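Local coordinates for protein alpha-L-rhamnosidase (Streptomyces avermitilis, PDB 3W5N) that hydrolyses terminal alpha-L-rhamnose residues from citrus flavonoids such as naringin, rutin and hesperidin and from the arabinogalactan-protein gum arabic, at residues G386-H391 / E636-T641. Residues are numbered along the deposited sequence; the frame is centred on the assembly and turned at random.
Sequences GMFGPH and ERLGWT. With RAM (alpha-L-rhamnopyranose), chain C.
Met387 lies alongside Glu636, both side chains running the same way. Met387 SD sits against CG and the carboxyl carbon CD of Glu636, 3.8 Å from CG. The bend at chi2 (80°) sets the sulfur there; the one at chi3 turns only the terminal methyl. Glu636 has CG anti to its own backbone N (chi1 -164°) and runs on extended, which carries the carboxylate to the sugar. Leu638 meets the 386-391 loop with both methyls. Leu638 CD2 rests 4.1 Å from Gly386 CA, while Leu638 CD1 comes to the edge of the Phe388 ring, 3.8 Å from Phe388 CE2. Between the backbones, Gly386 CA makes a CH...O contact with Glu636 O. A water also links them, accepting from Gly386 N and donating to Glu636 O.

Glu636 is the inferred proton donor of this family 78 glycosidase. Glu636 OE2 accepts a bond from O1 of the bound rhamnose (3.1 Å). Trp640 NE1 donates to Glu636 OE2 (2.9 Å) from the anti side, tilted out of the carboxylate plane, and the bond is bent at 131°. The Trp640 indole lays one face against the sugar, with rhamnose C5 3.5 Å above the ring plane. Glu636 OE1 is salt-bridged to Arg634, and Asp630, which also binds this sugar, accepts from Leu638 N.

The contact joins a loop of the rhamnosidase N-terminal domain to the catalytic domain's active-site loop. The former gives the carboxylate no hydrogen bond of its own. Its thioether, Phe388 edge and water link probably help to hold the proton donor's chain in place.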
loop_
_atom_site.group_PDB
_atom_site.type_symbol
_atom_site.label_atom_id
_atom_site.label_comp_id
_atom_site.label_asym_id
_atom_site.label_seq_id
_atom_site.Cartn_x
_atom_site.Cartn_y
_atom_site.Cartn_z
ATOM N N GLY A 386 7.510 -3.173 -8.258
ATOM C CA GLY A 386 7.394 -2.091 -9.247
ATOM C C GLY A 386 7.760 -2.518 -10.656
ATOM O O GLY A 386 7.405 -3.621 -11.096
ATOM N N MET A 387 8.491 -1.637 -11.348
ATOM C CA MET A 387 8.974 -1.886 -12.702
ATOM C C MET A 387 10.372 -2.536 -12.695
ATOM O O MET A 387 11.086 -2.503 -13.704
ATOM C CB MET A 387 9.042 -0.562 -13.485
ATOM C CG MET A 387 7.774 0.296 -13.491
ATOM S SD MET A 387 7.478 1.301 -12.003
ATOM C CE MET A 387 8.720 2.585 -12.185
ATOM N N PHE A 388 10.744 -3.174 -11.586
ATOM C CA PHE A 388 12.146 -3.482 -11.310
ATOM C C PHE A 388 12.505 -4.962 -11.201
ATOM O O PHE A 388 13.657 -5.295 -10.968
ATOM C CB PHE A 388 12.590 -2.732 -10.031
ATOM C CG PHE A 388 12.129 -1.306 -9.986
ATOM C CD1 PHE A 388 12.459 -0.420 -11.015
ATOM C CD2 PHE A 388 11.347 -0.848 -8.925
ATOM C CE1 PHE A 388 12.007 0.900 -10.994
ATOM C CE2 PHE A 388 10.903 0.464 -8.895
ATOM C CZ PHE A 388 11.239 1.340 -9.931
ATOM N N GLY A 389 11.532 -5.851 -11.347
ATOM C CA GLY A 389 11.830 -7.283 -11.270
ATOM C C GLY A 389 12.028 -7.794 -9.851
ATOM O O GLY A 389 11.751 -7.072 -8.871
ATOM N N PRO A 390 12.483 -9.049 -9.725
ATOM C CA PRO A 390 12.500 -9.707 -8.438
ATOM C C PRO A 390 13.823 -9.572 -7.681
ATOM O O PRO A 390 14.749 -8.877 -8.132
ATOM C CB PRO A 390 12.223 -11.167 -8.813
ATOM C CG PRO A 390 12.887 -11.332 -10.141
ATOM C CD PRO A 390 12.821 -9.983 -10.822
ATOM N N HIS A 391 13.887 -10.215 -6.521
ATOM C CA HIS A 391 15.102 -10.257 -5.692
ATOM C C HIS A 391 15.656 -8.894 -5.295
ATOM O O HIS A 391 16.876 -8.680 -5.300
ATOM C CB HIS A 391 16.187 -11.123 -6.353
ATOM C CG HIS A 391 15.701 -12.468 -6.797
ATOM N ND1 HIS A 391 16.251 -13.143 -7.868
ATOM C CD2 HIS A 391 14.714 -13.264 -6.319
ATOM C CE1 HIS A 391 15.634 -14.303 -8.019
ATOM N NE2 HIS A 391 14.697 -14.401 -7.093
ATOM N N GLU A 636 3.749 -1.057 -10.370
ATOM C CA GLU A 636 4.351 0.075 -9.679
ATOM C C GLU A 636 4.080 -0.115 -8.183
ATOM O O GLU A 636 4.783 -0.879 -7.546
ATOM C CB GLU A 636 3.827 1.405 -10.241
ATOM C CG GLU A 636 4.683 2.596 -9.841
ATOM C CD GLU A 636 4.664 3.740 -10.851
ATOM O OE1 GLU A 636 4.000 3.633 -11.912
ATOM O OE2 GLU A 636 5.365 4.741 -10.586
ATOM N N ARG A 637 3.033 0.512 -7.648
ATOM C CA ARG A 637 2.620 0.270 -6.258
ATOM C C ARG A 637 3.744 0.643 -5.299
ATOM O O ARG A 637 4.086 -0.133 -4.390
ATOM C CB ARG A 637 2.231 -1.195 -6.046
ATOM C CG ARG A 637 1.479 -1.786 -7.236
ATOM C CD ARG A 637 0.774 -3.062 -6.830
ATOM N NE ARG A 637 0.314 -3.790 -8.010
ATOM C CZ ARG A 637 -0.155 -5.029 -7.962
ATOM N NH1 ARG A 637 -0.206 -5.673 -6.800
ATOM N NH2 ARG A 637 -0.564 -5.617 -9.079
ATOM N N LEU A 638 4.304 1.831 -5.515
ATOM C CA LEU A 638 5.419 2.316 -4.721
ATOM C C LEU A 638 4.972 3.413 -3.761
ATOM O O LEU A 638 3.951 4.045 -3.982
ATOM C CB LEU A 638 6.526 2.827 -5.653
ATOM C CG LEU A 638 6.981 1.844 -6.742
ATOM C CD1 LEU A 638 7.958 2.568 -7.653
ATOM C CD2 LEU A 638 7.639 0.610 -6.157
ATOM N N GLY A 639 5.751 3.642 -2.703
ATOM C CA GLY A 639 5.416 4.685 -1.716
ATOM C C GLY A 639 5.808 6.084 -2.193
ATOM O O GLY A 639 6.772 6.688 -1.684
ATOM N N TRP A 640 5.067 6.588 -3.178
ATOM C CA TRP A 640 5.384 7.856 -3.838
ATOM C C TRP A 640 5.152 9.039 -2.915
ATOM O O TRP A 640 4.057 9.230 -2.403
ATOM C CB TRP A 640 4.562 8.021 -5.117
ATOM C CG TRP A 640 5.195 7.352 -6.284
ATOM C CD1 TRP A 640 4.903 6.112 -6.782
ATOM C CD2 TRP A 640 6.226 7.888 -7.120
ATOM N NE1 TRP A 640 5.677 5.850 -7.887
ATOM C CE2 TRP A 640 6.513 6.913 -8.106
ATOM C CE3 TRP A 640 6.939 9.097 -7.131
ATOM C CZ2 TRP A 640 7.488 7.114 -9.099
ATOM C CZ3 TRP A 640 7.904 9.296 -8.102
ATOM C CH2 TRP A 640 8.168 8.313 -9.079
ATOM N N THR A 641 6.216 9.808 -2.690
ATOM C CA THR A 641 6.164 10.906 -1.734
ATOM C C THR A 641 5.213 12.028 -2.175
ATOM O O THR A 641 4.426 12.527 -1.389
ATOM C CB THR A 641 7.573 11.479 -1.499
ATOM O OG1 THR A 641 8.160 11.836 -2.766
ATOM C CG2 THR A 641 8.455 10.467 -0.814
HETATM C C1 RAM C . 3.919 8.188 -11.525
HETATM C C2 RAM C . 3.521 7.672 -10.131
HETATM C C3 RAM C . 3.101 8.821 -9.185
HETATM C C4 RAM C . 3.753 10.187 -9.466
HETATM C C5 RAM C . 5.034 9.956 -10.216
HETATM C C6 RAM C . 5.707 11.317 -10.436
HETATM O O1 RAM C . 4.713 7.227 -12.230
HETATM O O2 RAM C . 2.502 6.650 -10.297
HETATM O O3 RAM C . 1.713 9.095 -9.305
HETATM O O4 RAM C . 4.050 10.932 -8.265
HETATM O O5 RAM C . 4.707 9.370 -11.474
HETATM O O HOH W 1 5.525 -3.177 -6.229
#